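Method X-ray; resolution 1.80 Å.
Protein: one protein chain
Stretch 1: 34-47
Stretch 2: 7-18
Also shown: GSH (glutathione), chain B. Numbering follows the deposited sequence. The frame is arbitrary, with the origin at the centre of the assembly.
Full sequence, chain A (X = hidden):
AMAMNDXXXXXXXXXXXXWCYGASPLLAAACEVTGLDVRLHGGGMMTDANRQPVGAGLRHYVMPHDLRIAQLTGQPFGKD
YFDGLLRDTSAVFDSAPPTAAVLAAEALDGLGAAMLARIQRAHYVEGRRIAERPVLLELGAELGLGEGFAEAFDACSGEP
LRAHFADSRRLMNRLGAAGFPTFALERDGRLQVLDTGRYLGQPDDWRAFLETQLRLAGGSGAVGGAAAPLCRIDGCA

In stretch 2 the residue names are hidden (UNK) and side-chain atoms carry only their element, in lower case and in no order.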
# COMPACT_ATOMS: atom_id res chain seq x y z
N THR A 34 12.86 12.31 -10.58
CA THR A 34 14.02 12.89 -9.92
C THR A 34 13.65 14.21 -9.25
O THR A 34 12.95 15.04 -9.84
CB THR A 34 15.16 13.11 -10.92
OG1 THR A 34 14.88 14.27 -11.72
CG2 THR A 34 15.30 11.90 -11.83
N GLY A 35 14.11 14.39 -8.02
CA GLY A 35 13.81 15.57 -7.25
C GLY A 35 12.53 15.50 -6.45
O GLY A 35 12.25 16.43 -5.68
N LEU A 36 11.74 14.44 -6.61
CA LEU A 36 10.48 14.29 -5.89
C LEU A 36 10.67 13.31 -4.74
O LEU A 36 11.14 12.18 -4.94
CB LEU A 36 9.37 13.79 -6.82
CG LEU A 36 8.00 13.58 -6.18
CD1 LEU A 36 7.39 14.91 -5.76
CD2 LEU A 36 7.07 12.83 -7.12
N ASP A 37 10.31 13.75 -3.54
CA ASP A 37 10.30 12.89 -2.36
C ASP A 37 8.91 12.28 -2.19
O ASP A 37 7.90 12.97 -2.35
CB ASP A 37 10.69 13.69 -1.12
CG ASP A 37 10.63 12.86 0.15
OD1 ASP A 37 10.95 11.65 0.09
OD2 ASP A 37 10.27 13.42 1.21
N VAL A 38 8.87 10.99 -1.86
CA VAL A 38 7.61 10.26 -1.70
C VAL A 38 7.57 9.69 -0.28
O VAL A 38 8.46 8.94 0.11
CB VAL A 38 7.46 9.14 -2.74
CG1 VAL A 38 6.21 8.33 -2.46
CG2 VAL A 38 7.41 9.72 -4.14
N ARG A 39 6.53 10.06 0.47
CA ARG A 39 6.32 9.58 1.84
C ARG A 39 5.08 8.69 1.88
O ARG A 39 4.03 9.05 1.34
CB ARG A 39 6.13 10.75 2.81
CG ARG A 39 7.12 11.87 2.67
CD ARG A 39 8.37 11.64 3.50
NE ARG A 39 9.19 12.84 3.52
CZ ARG A 39 9.20 13.73 4.51
NH1 ARG A 39 8.42 13.55 5.57
NH2 ARG A 39 9.98 14.80 4.44
N LEU A 40 5.20 7.55 2.55
CA LEU A 40 4.10 6.61 2.70
C LEU A 40 3.41 6.81 4.05
O LEU A 40 4.08 6.97 5.08
CB LEU A 40 4.58 5.17 2.57
CG LEU A 40 4.59 4.52 1.18
CD1 LEU A 40 5.21 5.41 0.12
CD2 LEU A 40 5.32 3.18 1.22
N HIS A 41 2.08 6.80 4.03
CA HIS A 41 1.27 6.95 5.24
C HIS A 41 0.22 5.85 5.26
O HIS A 41 -0.79 5.93 4.55
CB HIS A 41 0.60 8.32 5.31
CG HIS A 41 1.54 9.46 5.12
ND1 HIS A 41 2.15 10.11 6.17
CD2 HIS A 41 1.95 10.11 4.00
CE1 HIS A 41 2.91 11.09 5.71
NE2 HIS A 41 2.80 11.10 4.39
N GLY A 42 0.44 4.83 6.09
CA GLY A 42 -0.54 3.77 6.24
C GLY A 42 -1.67 4.21 7.15
O GLY A 42 -1.43 4.67 8.27
N GLY A 43 -2.91 4.07 6.67
CA GLY A 43 -4.06 4.56 7.40
C GLY A 43 -4.75 3.57 8.31
O GLY A 43 -5.60 3.97 9.11
N GLY A 44 -4.41 2.29 8.22
CA GLY A 44 -5.02 1.28 9.06
C GLY A 44 -6.49 1.08 8.78
O GLY A 44 -7.34 1.29 9.65
N MET A 45 -6.81 0.67 7.55
CA MET A 45 -8.20 0.51 7.15
C MET A 45 -8.88 -0.60 7.94
O MET A 45 -9.98 -0.42 8.48
CB MET A 45 -8.28 0.23 5.65
CG MET A 45 -9.68 -0.03 5.12
SD MET A 45 -9.70 -0.22 3.33
CE MET A 45 -9.26 -1.95 3.17
N MET A 46 -8.24 -1.76 8.04
CA MET A 46 -8.81 -2.94 8.70
C MET A 46 -7.98 -3.26 9.94
O MET A 46 -7.13 -4.16 9.92
CB MET A 46 -8.87 -4.12 7.73
CG MET A 46 -9.40 -3.74 6.35
SD MET A 46 -9.60 -5.14 5.24
CE MET A 46 -11.10 -5.87 5.88
N THR A 47 -8.23 -2.53 11.02
CA THR A 47 -7.56 -2.77 12.29
C THR A 47 -8.56 -2.99 13.42
O THR A 47 -9.53 -2.24 13.56
CB THR A 47 -6.62 -1.60 12.67
OG1 THR A 47 -7.38 -0.39 12.78
CG2 THR A 47 -5.54 -1.43 11.62
N UNK A 7 9.76 19.48 -2.81
CA UNK A 7 8.47 18.96 -3.24
C UNK A 7 8.30 17.51 -2.80
O UNK A 7 9.12 16.65 -3.12
c UNK A 7 8.33 19.07 -4.76
c UNK A 7 6.92 18.83 -5.30
c UNK A 7 5.97 19.83 -4.70
c UNK A 7 6.89 18.94 -6.81
N UNK A 8 7.23 17.24 -2.05
CA UNK A 8 7.01 15.95 -1.43
C UNK A 8 5.63 15.42 -1.79
O UNK A 8 4.63 16.14 -1.66
o UNK A 8 8.49 16.42 0.44
c UNK A 8 7.15 16.04 0.10
c UNK A 8 6.82 14.71 0.74
N UNK A 9 5.57 14.17 -2.24
CA UNK A 9 4.32 13.50 -2.55
C UNK A 9 3.96 12.58 -1.39
O UNK A 9 4.67 11.62 -1.12
c UNK A 9 3.43 10.95 -5.35
c UNK A 9 2.04 12.90 -4.61
c UNK A 9 3.15 11.94 -4.23
c UNK A 9 4.42 12.71 -3.85
N UNK A 10 2.86 12.89 -0.72
CA UNK A 10 2.37 12.06 0.38
C UNK A 10 1.36 11.07 -0.16
O UNK A 10 0.45 11.44 -0.90
n UNK A 10 3.44 13.60 3.22
c UNK A 10 2.70 13.90 2.09
c UNK A 10 3.04 15.16 1.75
c UNK A 10 4.19 14.64 3.54
c UNK A 10 1.75 12.92 1.47
n UNK A 10 3.97 15.60 2.67
N UNK A 11 1.52 9.80 0.20
CA UNK A 11 0.65 8.72 -0.26
C UNK A 11 -0.01 8.07 0.95
O UNK A 11 0.66 7.40 1.74
c UNK A 11 -0.88 4.35 -2.48
c UNK A 11 1.16 5.25 -1.64
c UNK A 11 0.42 4.17 -2.09
c UNK A 11 -0.71 6.68 -1.97
o UNK A 11 -1.62 3.28 -2.92
c UNK A 11 -1.46 5.60 -2.42
c UNK A 11 1.44 7.69 -1.08
c UNK A 11 0.61 6.52 -1.57
N UNK A 12 -1.31 8.29 1.10
CA UNK A 12 -2.11 7.61 2.11
C UNK A 12 -2.68 6.33 1.51
O UNK A 12 -3.44 6.38 0.54
c UNK A 12 -3.82 10.79 3.50
c UNK A 12 -3.24 8.53 2.60
c UNK A 12 -2.83 9.06 5.01
c UNK A 12 -2.85 9.62 3.59
N UNK A 13 -2.33 5.19 2.11
CA UNK A 13 -2.62 3.90 1.52
C UNK A 13 -3.10 2.94 2.61
O UNK A 13 -3.02 3.22 3.81
c UNK A 13 1.44 3.28 3.40
c UNK A 13 -0.36 2.82 1.87
c UNK A 13 1.47 1.95 3.77
c UNK A 13 -1.37 3.30 0.85
c UNK A 13 0.59 1.05 3.21
c UNK A 13 0.53 3.71 2.46
c UNK A 13 -0.31 1.49 2.26
o UNK A 13 2.37 1.51 4.71
N UNK A 14 -3.59 1.78 2.16
CA UNK A 14 -3.74 0.64 3.03
C UNK A 14 -3.43 -0.61 2.21
O UNK A 14 -3.93 -0.73 1.08
c UNK A 14 -5.20 -0.56 4.69
c UNK A 14 -5.13 0.51 3.64
o UNK A 14 -4.90 -0.25 5.87
o UNK A 14 -5.50 -1.73 4.34
N UNK A 15 -2.63 -1.53 2.74
CA UNK A 15 -2.23 -2.70 1.94
C UNK A 15 -3.39 -3.58 1.50
O UNK A 15 -3.25 -4.29 0.50
c UNK A 15 -2.04 -1.56 4.09
c UNK A 15 -0.90 -2.50 3.94
c UNK A 15 -1.27 -3.46 2.87
N UNK A 16 -4.53 -3.55 2.19
CA UNK A 16 -5.67 -4.38 1.83
C UNK A 16 -6.74 -3.62 1.06
O UNK A 16 -7.84 -4.14 0.87
c UNK A 16 -5.37 -6.08 3.73
c UNK A 16 -5.77 -6.35 5.16
c UNK A 16 -5.42 -7.36 2.93
c UNK A 16 -6.28 -5.01 3.09
N UNK A 17 -6.43 -2.41 0.61
CA UNK A 17 -7.34 -1.62 -0.20
C UNK A 17 -7.11 -1.95 -1.67
O UNK A 17 -6.00 -1.74 -2.19
c UNK A 17 -7.14 -0.13 0.05
s UNK A 17 -8.07 0.94 -1.07
N UNK A 18 -8.14 -2.48 -2.33
CA UNK A 18 -7.98 -2.87 -3.73
C UNK A 18 -7.61 -1.70 -4.62
O UNK A 18 -6.83 -1.85 -5.56
N1 GSH B . -10.45 5.45 -5.60
CA1 GSH B . -11.71 4.77 -5.82
C1 GSH B . -12.55 5.55 -6.84
O11 GSH B . -13.78 5.69 -6.66
O12 GSH B . -12.00 6.05 -7.86
CB1 GSH B . -12.47 4.68 -4.50
CG1 GSH B . -11.47 4.51 -3.37
CD1 GSH B . -12.08 3.69 -2.24
OE1 GSH B . -13.25 3.54 -2.17
N2 GSH B . -11.21 3.09 -1.24
CA2 GSH B . -11.78 2.31 -0.16
C2 GSH B . -12.12 3.28 0.98
O2 GSH B . -11.26 3.91 1.50
CB2 GSH B . -10.77 1.27 0.33
SG2 GSH B . -10.00 0.38 -1.06
N3 GSH B . -13.50 3.44 1.41
CA3 GSH B . -13.83 4.36 2.48
C3 GSH B . -13.23 3.87 3.79
O31 GSH B . -12.58 4.67 4.52
O32 GSH B . -13.37 2.67 4.14
O HOH W 1 -2.32 0.91 6.69

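Position 7 carries four carbons, forked at the second. Its backbone O accepts a hydrogen bond from Asp37 N at 3.2 Å, and its fork carbon lies 4.0 Å from Leu36 CD1. An apolar fork of this size is Leu7.

Position 8 has one carbon bearing an oxygen and a carbon. The oxygen sits 3.6 Å from Asp37 OD2, and the terminal carbon is 3.4 Å from Arg39 CG, over one face of the guanidinium. This is Thr8, whose methyl covers a group already held in place by the salt bridge between Arg39 NE and Asp37 OD2 (2.6 Å).

Position 9 again shows four carbons forked at the second, now on the opposite face of the sheet. Its CB lies 4.2 Å from Val38 CG2 and 4.2 Å from Leu36 CD1. The fork makes this Leu9, itself buried, packed against Val38 and Leu36.

Position 10 has one carbon, then a five-membered ring of three carbons and two nitrogens. The ring identifies His10; one of its nitrogens lies 2.8 Å from His41 NE2. The atom is ND1, and the two rings meet rim to rim in a hydrogen bond that either could donate.

Position 11 has one carbon, then a six-carbon ring bearing an oxygen. Leu40 CD1 approaches the edge of the ring, 4.4 Å from its nearest carbon. The hydroxyl makes this Tyr11.

Position 12 has four carbons forked at the second, and one terminal carbon reaches to 3.5 Å from His41 CB. That is Leu12, its end bent nearer to stretch 1 than its CA-to-CB direction suggests.

Position 13 repeats the six-carbon ring with one oxygen. Gly42 CA lies over the ring face, 3.8 Å from the centroid, and a ring carbon is 3.8 Å from Leu40 CB. This is Tyr13; an ideal CB on Gly42 would fall 3.2 Å from Tyr13 OH, so the bare backbone suits the ring.

Position 14 has two carbons, the second carrying two oxygens. One oxygen accepts from Met45 N at 2.7 Å. The short carboxylate is Asp14; its OD2 also takes a bond from water 1, which in turn accepts from Gly44 N, while OD1 accepts from the backbone N of position 16.

Position 15 has three carbons closing a ring onto the backbone N and no contact with stretch 1: Pro15, inside the type I turn.

Position 16 has four carbons forked at the second; its CB is 4.0 Å from Met46 SD. It is Leu16.

Position 17 has one carbon and a sulfur, bonded to glutathione SG2 at 2.0 Å: Cys17, with CB 4.2 Å from Met45 SD.

Position 18 has no side chain and begins the helix: Gly18.

The rule is a parallel ladder. Seven backbone hydrogen bonds fix the register, and side chains alternate between a face with Thr8, His10 and Leu12 beside Asp37, Arg39 and His41, and a face with Leu9, Tyr11 and Tyr13 beside Val38, Leu40 and the bare Gly42. Beyond the strands, Asp14 OD2 accepts a hydrogen bond from Met45 N (2.7 Å), extending the contact past the ladder.

Stretch 2 7-18: LTLHYLYDPLCG
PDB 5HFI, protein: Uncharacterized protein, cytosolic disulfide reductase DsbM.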